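Local coordinates for protein ribonucleoside-diphosphate reductase (Pseudomonas aeruginosa, PDB 5IM3) that probably reduces ribonucleoside diphosphates to the deoxyribonucleotides needed for DNA synthesis, and binds dATP as an allosteric nucleotide, at residues Thr803-Tyr808 with Asn825-Tyr830; Val810-Ala815 with Lys845-Thr850; Pro821-Asp826 with Glu838-Asp843. All coordinates share one frame; numbering follows the deposited sequence.

Interaction 1 of 3, residues Thr803-Tyr808 with Asn825-Tyr830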
ATOM      1  N   THR A 803       0.790 -37.886  12.371  1.00 84.93           N
ATOM      2  CA  THR A 803      -0.446 -37.177  12.079  1.00 79.28           C
ATOM      3  C   THR A 803      -1.605 -37.841  12.809  1.00 75.18           C
ATOM      4  O   THR A 803      -1.649 -39.066  12.946  1.00 77.19           O
ATOM      5  CB  THR A 803      -0.730 -37.152  10.573  1.00 77.71           C
ATOM      6  OG1 THR A 803      -1.299 -38.402  10.172  1.00 80.11           O
ATOM      7  CG2 THR A 803       0.553 -36.917   9.778  1.00 79.43           C
ATOM      8  N   VAL A 804      -2.539 -37.022  13.283  1.00 72.74           N
ATOM      9  CA  VAL A 804      -3.730 -37.496  13.975  1.00 71.33           C
ATOM     10  C   VAL A 804      -4.947 -36.923  13.267  1.00 66.29           C
ATOM     11  O   VAL A 804      -5.037 -35.708  13.064  1.00 65.21           O
ATOM     12  CB  VAL A 804      -3.727 -37.095  15.462  1.00 73.04           C
ATOM     13  CG1 VAL A 804      -5.015 -37.549  16.152  1.00 72.26           C
ATOM     14  CG2 VAL A 804      -2.508 -37.680  16.161  1.00 76.00           C
ATOM     15  N   ILE A 805      -5.881 -37.795  12.900  1.00 63.56           N
ATOM     16  CA  ILE A 805      -7.055 -37.423  12.122  1.00 60.77           C
ATOM     17  C   ILE A 805      -8.298 -37.669  12.965  1.00 59.34           C
ATOM     18  O   ILE A 805      -8.413 -38.704  13.630  1.00 61.27           O
ATOM     19  CB  ILE A 805      -7.121 -38.216  10.800  1.00 60.23           C
ATOM     20  CG1 ILE A 805      -5.835 -37.996   9.997  1.00 60.85           C
ATOM     21  CG2 ILE A 805      -8.353 -37.816   9.984  1.00 58.97           C
ATOM     22  CD1 ILE A 805      -5.759 -38.797   8.712  1.00 61.76           C
ATOM     23  N   ASN A 806      -9.225 -36.706  12.931  1.00 54.83           N
ATOM     24  CA  ASN A 806     -10.515 -36.772  13.612  1.00 54.42           C
ATOM     25  C   ASN A 806     -11.057 -38.199  13.590  1.00 57.92           C
ATOM     26  O   ASN A 806     -11.406 -38.709  12.516  1.00 55.91           O
ATOM     27  CB  ASN A 806     -11.500 -35.809  12.947  1.00 52.71           C
ATOM     28  CG  ASN A 806     -12.856 -35.778  13.631  1.00 54.72           C
ATOM     29  OD1 ASN A 806     -13.241 -36.714  14.335  1.00 56.54           O
ATOM     30  ND2 ASN A 806     -13.595 -34.698  13.412  1.00 55.15           N
ATOM     31  N   PRO A 807     -11.137 -38.876  14.741  1.00 59.19           N
ATOM     32  CA  PRO A 807     -11.627 -40.266  14.735  1.00 60.84           C
ATOM     33  C   PRO A 807     -13.046 -40.410  14.217  1.00 62.28           C
ATOM     34  O   PRO A 807     -13.386 -41.462  13.657  1.00 64.53           O
ATOM     35  CB  PRO A 807     -11.523 -40.679  16.211  1.00 62.25           C
ATOM     36  CG  PRO A 807     -10.520 -39.756  16.801  1.00 61.52           C
ATOM     37  CD  PRO A 807     -10.689 -38.459  16.078  1.00 58.06           C
ATOM     38  N   TYR A 808     -13.891 -39.392  14.386  1.00 63.44           N
ATOM     39  CA  TYR A 808     -15.259 -39.481  13.889  1.00 65.30           C
ATOM     40  C   TYR A 808     -15.298 -39.350  12.370  1.00 65.78           C
ATOM     41  O   TYR A 808     -16.096 -40.020  11.702  1.00 65.27           O
ATOM     42  CB  TYR A 808     -16.127 -38.410  14.550  1.00 64.27           C
ATOM     43  CG  TYR A 808     -16.288 -38.593  16.044  1.00 64.26           C
ATOM     44  CD1 TYR A 808     -15.328 -38.116  16.927  1.00 63.20           C
ATOM     45  CD2 TYR A 808     -17.398 -39.239  16.571  1.00 66.32           C
ATOM     46  CE1 TYR A 808     -15.468 -38.278  18.292  1.00 62.82           C
ATOM     47  CE2 TYR A 808     -17.545 -39.407  17.935  1.00 67.66           C
ATOM     48  CZ  TYR A 808     -16.578 -38.924  18.791  1.00 65.07           C
ATOM     49  OH  TYR A 808     -16.720 -39.084  20.151  1.00 65.55           O
ATOM     50  N   ASN A 825      -3.938 -38.883   1.795  1.00 65.72           N
ATOM     51  CA  ASN A 825      -3.037 -37.937   1.149  1.00 67.24           C
ATOM     52  C   ASN A 825      -3.739 -36.626   0.821  1.00 65.71           C
ATOM     53  O   ASN A 825      -3.098 -35.569   0.804  1.00 66.80           O
ATOM     54  CB  ASN A 825      -2.451 -38.556  -0.119  1.00 69.24           C
ATOM     55  CG  ASN A 825      -1.405 -37.675  -0.767  1.00 69.84           C
ATOM     56  OD1 ASN A 825      -0.259 -37.622  -0.320  1.00 69.51           O
ATOM     57  ND2 ASN A 825      -1.789 -36.985  -1.838  1.00 72.84           N
ATOM     58  N   ASP A 826      -5.049 -36.671   0.561  1.00 62.76           N
ATOM     59  CA  ASP A 826      -5.789 -35.442   0.295  1.00 62.53           C
ATOM     60  C   ASP A 826      -6.012 -34.647   1.576  1.00 58.13           C
ATOM     61  O   ASP A 826      -5.936 -33.414   1.566  1.00 56.77           O
ATOM     62  CB  ASP A 826      -7.128 -35.763  -0.373  1.00 62.22           C
ATOM     63  CG  ASP A 826      -6.985 -36.085  -1.849  1.00 67.56           C
ATOM     64  OD1 ASP A 826      -5.972 -35.678  -2.456  1.00 68.24           O
ATOM     65  OD2 ASP A 826      -7.890 -36.744  -2.408  1.00 69.77           O
ATOM     66  N   LEU A 827      -6.284 -35.334   2.688  1.00 56.95           N
ATOM     67  CA  LEU A 827      -6.519 -34.637   3.948  1.00 58.35           C
ATOM     68  C   LEU A 827      -5.277 -33.884   4.408  1.00 56.99           C
ATOM     69  O   LEU A 827      -5.370 -32.733   4.850  1.00 54.98           O
ATOM     70  CB  LEU A 827      -6.977 -35.629   5.020  1.00 56.17           C
ATOM     71  CG  LEU A 827      -8.411 -36.136   4.861  1.00 56.68           C
ATOM     72  CD1 LEU A 827      -8.678 -37.280   5.823  1.00 58.13           C
ATOM     73  CD2 LEU A 827      -9.412 -35.011   5.083  1.00 55.71           C
ATOM     74  N   LYS A 828      -4.104 -34.514   4.314  1.00 58.07           N
ATOM     75  CA  LYS A 828      -2.863 -33.816   4.641  1.00 59.43           C
ATOM     76  C   LYS A 828      -2.682 -32.586   3.760  1.00 58.88           C
ATOM     77  O   LYS A 828      -2.369 -31.494   4.250  1.00 57.53           O
ATOM     78  CB  LYS A 828      -1.671 -34.758   4.486  1.00 61.45           C
ATOM     79  CG  LYS A 828      -1.691 -35.950   5.416  1.00 62.96           C
ATOM     80  CD  LYS A 828      -0.431 -36.772   5.248  1.00 65.40           C
ATOM     81  CE  LYS A 828      -0.475 -38.040   6.073  1.00 66.12           C
ATOM     82  NZ  LYS A 828       0.714 -38.896   5.812  1.00 69.49           N
ATOM     83  N   TYR A 829      -2.875 -32.747   2.447  1.00 58.74           N
ATOM     84  CA  TYR A 829      -2.713 -31.622   1.533  1.00 59.05           C
ATOM     85  C   TYR A 829      -3.624 -30.465   1.918  1.00 56.66           C
ATOM     86  O   TYR A 829      -3.233 -29.297   1.810  1.00 57.29           O
ATOM     87  CB  TYR A 829      -2.993 -32.069   0.098  1.00 60.28           C
ATOM     88  CG  TYR A 829      -2.831 -30.968  -0.927  1.00 61.17           C
ATOM     89  CD1 TYR A 829      -1.579 -30.642  -1.432  1.00 63.32           C
ATOM     90  CD2 TYR A 829      -3.929 -30.256  -1.392  1.00 61.23           C
ATOM     91  CE1 TYR A 829      -1.425 -29.638  -2.372  1.00 66.18           C
ATOM     92  CE2 TYR A 829      -3.785 -29.250  -2.331  1.00 63.37           C
ATOM     93  CZ  TYR A 829      -2.532 -28.945  -2.817  1.00 66.47           C
ATOM     94  OH  TYR A 829      -2.383 -27.943  -3.753  1.00 68.26           O
ATOM     95  N   TYR A 830      -4.838 -30.768   2.375  1.00 54.19           N
ATOM     96  CA  TYR A 830      -5.810 -29.750   2.745  1.00 54.63           C
ATOM     97  C   TYR A 830      -5.831 -29.477   4.247  1.00 55.04           C
ATOM     98  O   TYR A 830      -6.775 -28.853   4.745  1.00 53.28           O
ATOM     99  CB  TYR A 830      -7.200 -30.155   2.254  1.00 53.19           C
ATOM    100  CG  TYR A 830      -7.351 -30.082   0.751  1.00 56.71           C
ATOM    101  CD1 TYR A 830      -7.423 -28.856   0.101  1.00 58.53           C
ATOM    102  CD2 TYR A 830      -7.424 -31.236  -0.021  1.00 57.39           C
ATOM    103  CE1 TYR A 830      -7.559 -28.780  -1.273  1.00 59.51           C
ATOM    104  CE2 TYR A 830      -7.561 -31.168  -1.398  1.00 60.03           C
ATOM    105  CZ  TYR A 830      -7.629 -29.935  -2.016  1.00 60.82           C
ATOM    106  OH  TYR A 830      -7.764 -29.851  -3.383  1.00 64.87           O
TER
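Lys828 reaches from helix 821-829 to Thr803 at the start of the other segment. CB, CG and CD make no close contact with the strand; CG stands beside the backbone N (chi1 -63°), and the extended chain beyond it brings CE to the touch. CE lies 4.0 Å from Thr803 CG2 and 4.2 Å from Thr803 OG1, the two side chains crossing at about a right angle. NZ goes on to a salt bridge with Glu214. Lysine suits the place because its apolar chain packs while its amine reaches the acid; threonine, because its methyl packs on CE while its hydroxyl is hydrogen-bonded to the other oxygen of Glu214. The motif is a helix laid against one face of a two-stranded antiparallel sheet, strands 792-795 and 802-805, with Thr803 and Ile805, two residues apart, turning their CB atoms to the helix. A branched aliphatic chain suits the second of these places, and Ile805 CG2 meets Leu827 CD1 at 4.2 Å in a buried apolar pair. Where the strand ends, Asn806 is the N-cap of helix 807-815: its OD1 accepts from Tyr808 N at 2.8 Å, a bent bond (135° at the hydrogen).

Interaction 2 of 3, residues Val810-Ala815 with Lys845-Thr850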
ATOM      1  N   VAL A 810     -12.941 -40.282  10.161  1.00 65.01           N
ATOM      2  CA  VAL A 810     -12.494 -41.536   9.558  1.00 67.74           C
ATOM      3  C   VAL A 810     -13.575 -42.602   9.686  1.00 68.27           C
ATOM      4  O   VAL A 810     -13.768 -43.420   8.780  1.00 72.35           O
ATOM      5  CB  VAL A 810     -11.160 -41.996  10.182  1.00 67.17           C
ATOM      6  CG1 VAL A 810     -11.182 -41.893  11.691  1.00 67.84           C
ATOM      7  CG2 VAL A 810     -10.844 -43.430   9.777  1.00 70.05           C
ATOM      8  N   ARG A 811     -14.299 -42.611  10.806  1.00 73.79           N
ATOM      9  CA  ARG A 811     -15.344 -43.613  10.997  1.00 75.76           C
ATOM     10  C   ARG A 811     -16.460 -43.444   9.972  1.00 75.80           C
ATOM     11  O   ARG A 811     -16.977 -44.432   9.437  1.00 78.50           O
ATOM     12  CB  ARG A 811     -15.895 -43.525  12.420  1.00 77.45           C
ATOM     13  CG  ARG A 811     -16.832 -44.661  12.800  1.00 81.67           C
ATOM     14  CD  ARG A 811     -17.055 -44.718  14.303  1.00 85.24           C
ATOM     15  NE  ARG A 811     -17.722 -43.522  14.817  1.00 85.61           N
ATOM     16  CZ  ARG A 811     -19.042 -43.373  14.899  1.00 87.93           C
ATOM     17  NH1 ARG A 811     -19.858 -44.340  14.498  1.00 91.89           N
ATOM     18  NH2 ARG A 811     -19.552 -42.247  15.380  1.00 86.98           N
ATOM     19  N   ASP A 812     -16.839 -42.198   9.675  1.00 67.69           N
ATOM     20  CA  ASP A 812     -17.876 -41.961   8.674  1.00 70.04           C
ATOM     21  C   ASP A 812     -17.371 -42.275   7.272  1.00 70.14           C
ATOM     22  O   ASP A 812     -18.118 -42.804   6.443  1.00 74.05           O
ATOM     23  CB  ASP A 812     -18.369 -40.515   8.750  1.00 69.07           C
ATOM     24  CG  ASP A 812     -19.441 -40.311   9.807  1.00 68.67           C
ATOM     25  OD1 ASP A 812     -20.233 -41.245  10.048  1.00 71.60           O
ATOM     26  OD2 ASP A 812     -19.496 -39.208  10.392  1.00 67.85           O
ATOM     27  N   LEU A 813     -16.107 -41.949   6.983  1.00 67.78           N
ATOM     28  CA  LEU A 813     -15.543 -42.250   5.672  1.00 66.47           C
ATOM     29  C   LEU A 813     -15.446 -43.745   5.422  1.00 70.87           C
ATOM     30  O   LEU A 813     -15.445 -44.168   4.260  1.00 71.80           O
ATOM     31  CB  LEU A 813     -14.161 -41.610   5.527  1.00 64.43           C
ATOM     32  CG  LEU A 813     -14.131 -40.079   5.519  1.00 63.05           C
ATOM     33  CD1 LEU A 813     -12.697 -39.563   5.536  1.00 59.06           C
ATOM     34  CD2 LEU A 813     -14.885 -39.536   4.311  1.00 64.08           C
ATOM     35  N   LYS A 814     -15.369 -44.557   6.478  1.00 76.56           N
ATOM     36  CA  LYS A 814     -15.390 -46.003   6.295  1.00 80.31           C
ATOM     37  C   LYS A 814     -16.761 -46.472   5.827  1.00 82.02           C
ATOM     38  O   LYS A 814     -16.869 -47.272   4.891  1.00 84.03           O
ATOM     39  CB  LYS A 814     -15.005 -46.701   7.596  1.00 80.56           C
ATOM     40  CG  LYS A 814     -13.550 -46.550   7.970  1.00 79.66           C
ATOM     41  CD  LYS A 814     -13.277 -47.249   9.280  1.00 81.69           C
ATOM     42  CE  LYS A 814     -11.798 -47.424   9.523  1.00 82.30           C
ATOM     43  NZ  LYS A 814     -11.560 -48.344  10.665  1.00 84.37           N
ATOM     44  N   ALA A 815     -17.824 -45.980   6.470  1.00 83.23           N
ATOM     45  CA  ALA A 815     -19.175 -46.359   6.071  1.00 87.11           C
ATOM     46  C   ALA A 815     -19.419 -46.063   4.597  1.00 86.96           C
ATOM     47  O   ALA A 815     -20.019 -46.877   3.884  1.00 91.64           O
ATOM     48  CB  ALA A 815     -20.197 -45.630   6.942  1.00 86.94           C
ATOM     49  N   LYS A 845     -19.238 -33.021   4.078  1.00 65.41           N
ATOM     50  CA  LYS A 845     -18.552 -31.735   4.002  1.00 62.71           C
ATOM     51  C   LYS A 845     -19.115 -30.761   5.030  1.00 63.32           C
ATOM     52  O   LYS A 845     -18.372 -29.967   5.619  1.00 58.15           O
ATOM     53  CB  LYS A 845     -18.669 -31.152   2.593  1.00 63.60           C
ATOM     54  CG  LYS A 845     -17.800 -31.835   1.544  1.00 65.61           C
ATOM     55  CD  LYS A 845     -17.803 -31.046   0.243  1.00 64.65           C
ATOM     56  CE  LYS A 845     -16.748 -31.549  -0.723  1.00 64.66           C
ATOM     57  NZ  LYS A 845     -17.056 -32.914  -1.219  1.00 68.80           N
ATOM     58  N   ASP A 846     -20.429 -30.814   5.263  1.00 73.43           N
ATOM     59  CA  ASP A 846     -21.057 -29.942   6.249  1.00 74.80           C
ATOM     60  C   ASP A 846     -20.808 -30.434   7.670  1.00 71.57           C
ATOM     61  O   ASP A 846     -20.508 -29.636   8.566  1.00 67.80           O
ATOM     62  CB  ASP A 846     -22.560 -29.849   5.980  1.00 79.38           C
ATOM     63  CG  ASP A 846     -22.872 -29.258   4.619  1.00 84.37           C
ATOM     64  OD1 ASP A 846     -22.058 -28.448   4.126  1.00 84.18           O
ATOM     65  OD2 ASP A 846     -23.929 -29.600   4.043  1.00 89.30           O
ATOM     66  N   LEU A 847     -20.924 -31.746   7.891  1.00 66.32           N
ATOM     67  CA  LEU A 847     -20.795 -32.286   9.240  1.00 65.75           C
ATOM     68  C   LEU A 847     -19.384 -32.116   9.783  1.00 62.97           C
ATOM     69  O   LEU A 847     -19.206 -31.957  10.995  1.00 63.76           O
ATOM     70  CB  LEU A 847     -21.188 -33.763   9.250  1.00 66.91           C
ATOM     71  CG  LEU A 847     -20.996 -34.499  10.580  1.00 65.22           C
ATOM     72  CD1 LEU A 847     -21.860 -33.885  11.666  1.00 63.07           C
ATOM     73  CD2 LEU A 847     -21.309 -35.977  10.405  1.00 66.97           C
ATOM     74  N   TYR A 848     -18.376 -32.152   8.917  1.00 57.79           N
ATOM     75  CA  TYR A 848     -16.987 -32.012   9.325  1.00 57.04           C
ATOM     76  C   TYR A 848     -16.395 -30.685   8.873  1.00 56.17           C
ATOM     77  O   TYR A 848     -15.190 -30.566   8.658  1.00 52.39           O
ATOM     78  CB  TYR A 848     -16.174 -33.202   8.830  1.00 57.87           C
ATOM     79  CG  TYR A 848     -16.565 -34.428   9.608  1.00 60.53           C
ATOM     80  CD1 TYR A 848     -15.966 -34.717  10.817  1.00 58.43           C
ATOM     81  CD2 TYR A 848     -17.579 -35.258   9.168  1.00 61.67           C
ATOM     82  CE1 TYR A 848     -16.337 -35.816  11.548  1.00 59.34           C
ATOM     83  CE2 TYR A 848     -17.956 -36.359   9.893  1.00 63.37           C
ATOM     84  CZ  TYR A 848     -17.335 -36.635  11.085  1.00 61.39           C
ATOM     85  OH  TYR A 848     -17.707 -37.738  11.818  1.00 61.98           O
ATOM     86  N   ALA A 849     -17.247 -29.672   8.764  1.00 55.19           N
ATOM     87  CA  ALA A 849     -16.755 -28.321   8.603  1.00 57.56           C
ATOM     88  C   ALA A 849     -15.953 -27.937   9.836  1.00 58.89           C
ATOM     89  O   ALA A 849     -16.271 -28.334  10.957  1.00 61.26           O
ATOM     90  CB  ALA A 849     -17.915 -27.353   8.393  1.00 58.24           C
ATOM     91  N   THR A 850     -14.885 -27.186   9.612  1.00 64.05           N
ATOM     92  CA  THR A 850     -13.968 -26.776  10.658  1.00 59.40           C
ATOM     93  C   THR A 850     -14.398 -25.422  11.241  1.00 57.52           C
ATOM     94  O   THR A 850     -15.334 -24.781  10.760  1.00 57.82           O
ATOM     95  CB  THR A 850     -12.547 -26.807  10.078  1.00 61.42           C
ATOM     96  OG1 THR A 850     -11.924 -28.043  10.444  1.00 61.32           O
ATOM     97  CG2 THR A 850     -11.689 -25.641  10.531  1.00 63.25           C
TER
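Asp812 and Tyr848 face each other across a backbone separation of 10.0 Å between their CA atoms, one within helix 807-815 and the other the first residue to leave helical geometry after helix 842-847. The tyrosine covers most of the distance and the aspartate the rest. With CG beside its own backbone N (chi1 -71°), the Tyr848 ring extends toward the aspartate and brings its hydroxyl OH to 2.7 Å from Asp812 OD2. Tyr808 O, one helical turn before Asp812, lies 2.8 Å from the same Tyr848 OH. The hydroxyl thus has two acceptors within reach, and its one proton can serve only one of them fully. Asp812 OD2 comes in at the ring edge, in the ring plane, on the CE2 side, where Tyr848 CE2 is 3.3 Å from it. The CZ-OH...OD2 angle is about 109°, close to what a phenol hydroxyl prefers. The carboxylate itself is turned strongly, its plane 74° from that of the ring. Leu847, the neighbour of the tyrosine, lays CD2 against Asp812 OD2 at 3.7 Å, giving that oxygen an apolar flank.

Other residues hold both partners in place. The Tyr848 ring stacks on Tyr670, which should limit its rotation; a hydrogen bond between Asp812 OD1 and His673 NE2 should likewise steady the carboxylate.

Aspartate fits here because it offers two acceptors from a short stem, and tyrosine because it carries a polar tip on a flat apolar body that can be buried. The histidine bond at OD1 probably helps to stabilise the buried carboxylate as the anion, and the phenol would add to this in so far as its proton points to OD2.

Interaction 3 of 3, residues Pro821-Asp826 with Glu838-Asp843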
ATOM      1  N   PRO A 821      -5.801 -44.838   1.109  1.00 71.61           N
ATOM      2  CA  PRO A 821      -4.585 -44.006   1.082  1.00 70.65           C
ATOM      3  C   PRO A 821      -4.742 -42.667   0.375  1.00 69.83           C
ATOM      4  O   PRO A 821      -4.208 -41.664   0.868  1.00 70.17           O
ATOM      5  CB  PRO A 821      -3.576 -44.912   0.367  1.00 73.34           C
ATOM      6  CG  PRO A 821      -3.994 -46.282   0.750  1.00 75.67           C
ATOM      7  CD  PRO A 821      -5.499 -46.252   0.824  1.00 74.99           C
ATOM      8  N   VAL A 822      -5.447 -42.607  -0.758  1.00 64.69           N
ATOM      9  CA  VAL A 822      -5.557 -41.335  -1.470  1.00 64.49           C
ATOM     10  C   VAL A 822      -6.326 -40.321  -0.630  1.00 62.71           C
ATOM     11  O   VAL A 822      -5.985 -39.133  -0.605  1.00 61.40           O
ATOM     12  CB  VAL A 822      -6.204 -41.533  -2.856  1.00 66.70           C
ATOM     13  CG1 VAL A 822      -5.352 -42.456  -3.719  1.00 69.00           C
ATOM     14  CG2 VAL A 822      -7.614 -42.073  -2.727  1.00 68.56           C
ATOM     15  N   MET A 823      -7.367 -40.770   0.078  1.00 64.41           N
ATOM     16  CA  MET A 823      -8.101 -39.870   0.961  1.00 63.18           C
ATOM     17  C   MET A 823      -7.188 -39.305   2.041  1.00 62.01           C
ATOM     18  O   MET A 823      -7.266 -38.118   2.373  1.00 59.55           O
ATOM     19  CB  MET A 823      -9.286 -40.604   1.590  1.00 63.33           C
ATOM     20  CG  MET A 823     -10.091 -39.769   2.579  1.00 61.92           C
ATOM     21  SD  MET A 823     -10.831 -38.295   1.845  1.00 63.76           S
ATOM     22  CE  MET A 823     -11.967 -39.026   0.664  1.00 65.40           C
ATOM     23  N   VAL A 824      -6.314 -40.145   2.602  1.00 65.11           N
ATOM     24  CA  VAL A 824      -5.368 -39.670   3.609  1.00 63.90           C
ATOM     25  C   VAL A 824      -4.432 -38.630   3.009  1.00 63.19           C
ATOM     26  O   VAL A 824      -4.138 -37.605   3.634  1.00 61.85           O
ATOM     27  CB  VAL A 824      -4.586 -40.857   4.203  1.00 65.75           C
ATOM     28  CG1 VAL A 824      -3.468 -40.369   5.123  1.00 63.98           C
ATOM     29  CG2 VAL A 824      -5.529 -41.786   4.951  1.00 65.38           C
ATOM     30  N   ASN A 825      -3.938 -38.883   1.795  1.00 65.72           N
ATOM     31  CA  ASN A 825      -3.037 -37.937   1.149  1.00 67.24           C
ATOM     32  C   ASN A 825      -3.739 -36.626   0.821  1.00 65.71           C
ATOM     33  O   ASN A 825      -3.098 -35.569   0.804  1.00 66.80           O
ATOM     34  CB  ASN A 825      -2.451 -38.556  -0.119  1.00 69.24           C
ATOM     35  CG  ASN A 825      -1.405 -37.675  -0.767  1.00 69.84           C
ATOM     36  OD1 ASN A 825      -0.259 -37.622  -0.320  1.00 69.51           O
ATOM     37  ND2 ASN A 825      -1.789 -36.985  -1.838  1.00 72.84           N
ATOM     38  N   ASP A 826      -5.049 -36.671   0.561  1.00 62.76           N
ATOM     39  CA  ASP A 826      -5.789 -35.442   0.295  1.00 62.53           C
ATOM     40  C   ASP A 826      -6.012 -34.647   1.576  1.00 58.13           C
ATOM     41  O   ASP A 826      -5.936 -33.414   1.566  1.00 56.77           O
ATOM     42  CB  ASP A 826      -7.128 -35.763  -0.373  1.00 62.22           C
ATOM     43  CG  ASP A 826      -6.985 -36.085  -1.849  1.00 67.56           C
ATOM     44  OD1 ASP A 826      -5.972 -35.678  -2.456  1.00 68.24           O
ATOM     45  OD2 ASP A 826      -7.890 -36.744  -2.408  1.00 69.77           O
ATOM     46  N   GLU A 838     -13.695 -33.710  -3.912  1.00 84.37           N
ATOM     47  CA  GLU A 838     -14.902 -34.103  -4.637  1.00 87.29           C
ATOM     48  C   GLU A 838     -15.533 -35.373  -4.078  1.00 84.66           C
ATOM     49  O   GLU A 838     -16.761 -35.482  -4.006  1.00 85.02           O
ATOM     50  CB  GLU A 838     -14.573 -34.283  -6.124  1.00 92.41           C
ATOM     51  CG  GLU A 838     -13.610 -35.439  -6.442  1.00 96.07           C
ATOM     52  CD  GLU A 838     -12.255 -35.295  -5.764  1.00 96.77           C
ATOM     53  OE1 GLU A 838     -11.759 -34.150  -5.670  1.00 96.53           O
ATOM     54  OE2 GLU A 838     -11.701 -36.312  -5.295  1.00 97.48           O
ATOM     55  N   ARG A 839     -14.714 -36.354  -3.690  1.00 79.00           N
ATOM     56  CA  ARG A 839     -15.243 -37.675  -3.374  1.00 79.96           C
ATOM     57  C   ARG A 839     -16.112 -37.693  -2.122  1.00 78.49           C
ATOM     58  O   ARG A 839     -16.928 -38.607  -1.968  1.00 81.45           O
ATOM     59  CB  ARG A 839     -14.096 -38.669  -3.220  1.00 81.55           C
ATOM     60  CG  ARG A 839     -13.444 -39.048  -4.541  1.00 85.35           C
ATOM     61  CD  ARG A 839     -12.173 -39.829  -4.304  1.00 85.04           C
ATOM     62  NE  ARG A 839     -12.437 -41.080  -3.596  1.00 85.98           N
ATOM     63  CZ  ARG A 839     -11.667 -41.584  -2.636  1.00 84.91           C
ATOM     64  NH1 ARG A 839     -10.572 -40.948  -2.236  1.00 81.61           N
ATOM     65  NH2 ARG A 839     -12.002 -42.731  -2.058  1.00 86.80           N
ATOM     66  N   ILE A 840     -15.966 -36.723  -1.232  1.00 74.56           N
ATOM     67  CA  ILE A 840     -16.757 -36.714   0.002  1.00 72.41           C
ATOM     68  C   ILE A 840     -18.118 -36.088  -0.291  1.00 73.89           C
ATOM     69  O   ILE A 840     -18.174 -34.977  -0.841  1.00 73.80           O
ATOM     70  CB  ILE A 840     -16.026 -35.955   1.104  1.00 68.99           C
ATOM     71  CG1 ILE A 840     -14.945 -36.859   1.703  1.00 66.74           C
ATOM     72  CG2 ILE A 840     -16.998 -35.486   2.197  1.00 68.53           C
ATOM     73  CD1 ILE A 840     -14.293 -36.287   2.973  1.00 63.93           C
ATOM     74  N   PRO A 841     -19.222 -36.748   0.056  1.00 77.12           N
ATOM     75  CA  PRO A 841     -20.540 -36.165  -0.215  1.00 79.34           C
ATOM     76  C   PRO A 841     -20.792 -34.925   0.630  1.00 76.13           C
ATOM     77  O   PRO A 841     -20.136 -34.680   1.644  1.00 73.87           O
ATOM     78  CB  PRO A 841     -21.514 -37.294   0.143  1.00 81.41           C
ATOM     79  CG  PRO A 841     -20.765 -38.152   1.102  1.00 78.84           C
ATOM     80  CD  PRO A 841     -19.328 -38.078   0.683  1.00 77.71           C
ATOM     81  N   GLN A 842     -21.776 -34.138   0.190  1.00 82.18           N
ATOM     82  CA  GLN A 842     -21.996 -32.825   0.785  1.00 81.17           C
ATOM     83  C   GLN A 842     -22.448 -32.925   2.236  1.00 80.62           C
ATOM     84  O   GLN A 842     -22.174 -32.016   3.028  1.00 78.67           O
ATOM     85  CB  GLN A 842     -23.022 -32.041  -0.037  1.00 85.01           C
ATOM     86  CG  GLN A 842     -23.100 -30.560   0.317  1.00 84.93           C
ATOM     87  CD  GLN A 842     -21.805 -29.819   0.038  1.00 83.37           C
ATOM     88  OE1 GLN A 842     -21.109 -30.107  -0.935  1.00 84.95           O
ATOM     89  NE2 GLN A 842     -21.473 -28.861   0.899  1.00 81.11           N
ATOM     90  N   ASP A 843     -23.133 -34.010   2.608  1.00 83.45           N
ATOM     91  CA  ASP A 843     -23.568 -34.158   3.995  1.00 83.96           C
ATOM     92  C   ASP A 843     -22.379 -34.279   4.941  1.00 80.17           C
ATOM     93  O   ASP A 843     -22.456 -33.834   6.093  1.00 75.28           O
ATOM     94  CB  ASP A 843     -24.482 -35.373   4.139  1.00 88.47           C
ATOM     95  CG  ASP A 843     -23.759 -36.678   3.879  1.00 92.37           C
ATOM     96  OD1 ASP A 843     -23.020 -36.758   2.876  1.00 94.14           O
ATOM     97  OD2 ASP A 843     -23.927 -37.620   4.684  1.00 93.07           O
TER
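Apolar packing centres on Met823, whose chain bends at both chi2 (61°) and chi3 (64°) and so carries its methyl to the loop. Met823 CE rests 3.8 Å from Ile840 CG1, and Met823 SD lies 4.2 Å from Ile840 CD1, the two chains crossing at about a right angle. An unbranched, flexible methionine can fold back against the stiffer, beta-branched isoleucine, and Leu813 of helix 807-815 touches both.

A second group of contacts surrounds the guanidinium of Arg839. Met823 CE sits over one face, 3.7 Å from Arg839 NH1, as the two chains slide past each other in opposite directions. Val822 CG2 approaches Arg839 NH1 obliquely at 3.2 Å, a tight fit for which valine offers a compact, branched methyl. Arginine suits the place because its flat group can take an apolar methyl over its face while its N-H groups point outward in the plane. Met823 N lies in that plane, at the edge.

The polar ends are met from outside the two segments by Asp820, just before helix 821-829. Asp820 OD2 pairs with Arg839 NH2 in a salt bridge and OD1 accepts from Met823 N, one carboxylate binding both the arginine and the helix's first turn.

The arrangement is a loop folded back on the first turn of the preceding helix through an arginine-aspartate pair, and Thr54 and Leu58 of the second subunit's ATP cone pack against that turn.

The three contacts lie close together, their centres 9 to 11 Å apart, on one side of the chain's centre and within the barrel domain of the reductase. Along the chain, strand 802-805 leads into helices 807-815, 821-829 and 842-847. Interactions 1 and 2 alternate their segments, interaction 3 is nested inside the loop that interaction 2 closes, and interactions 1 and 3 share Asn825 and Asp826. Leu813 CD2 and Ile840 CD1, 3.6 Å apart, join interactions 2 and 3. The result is a strand followed by three helices, packed on one another through the loops between them. Interactions 1 and 3 also touch the ATP cone of a second subunit, so helix 821-829 belongs to a subunit interface in this dATP complex.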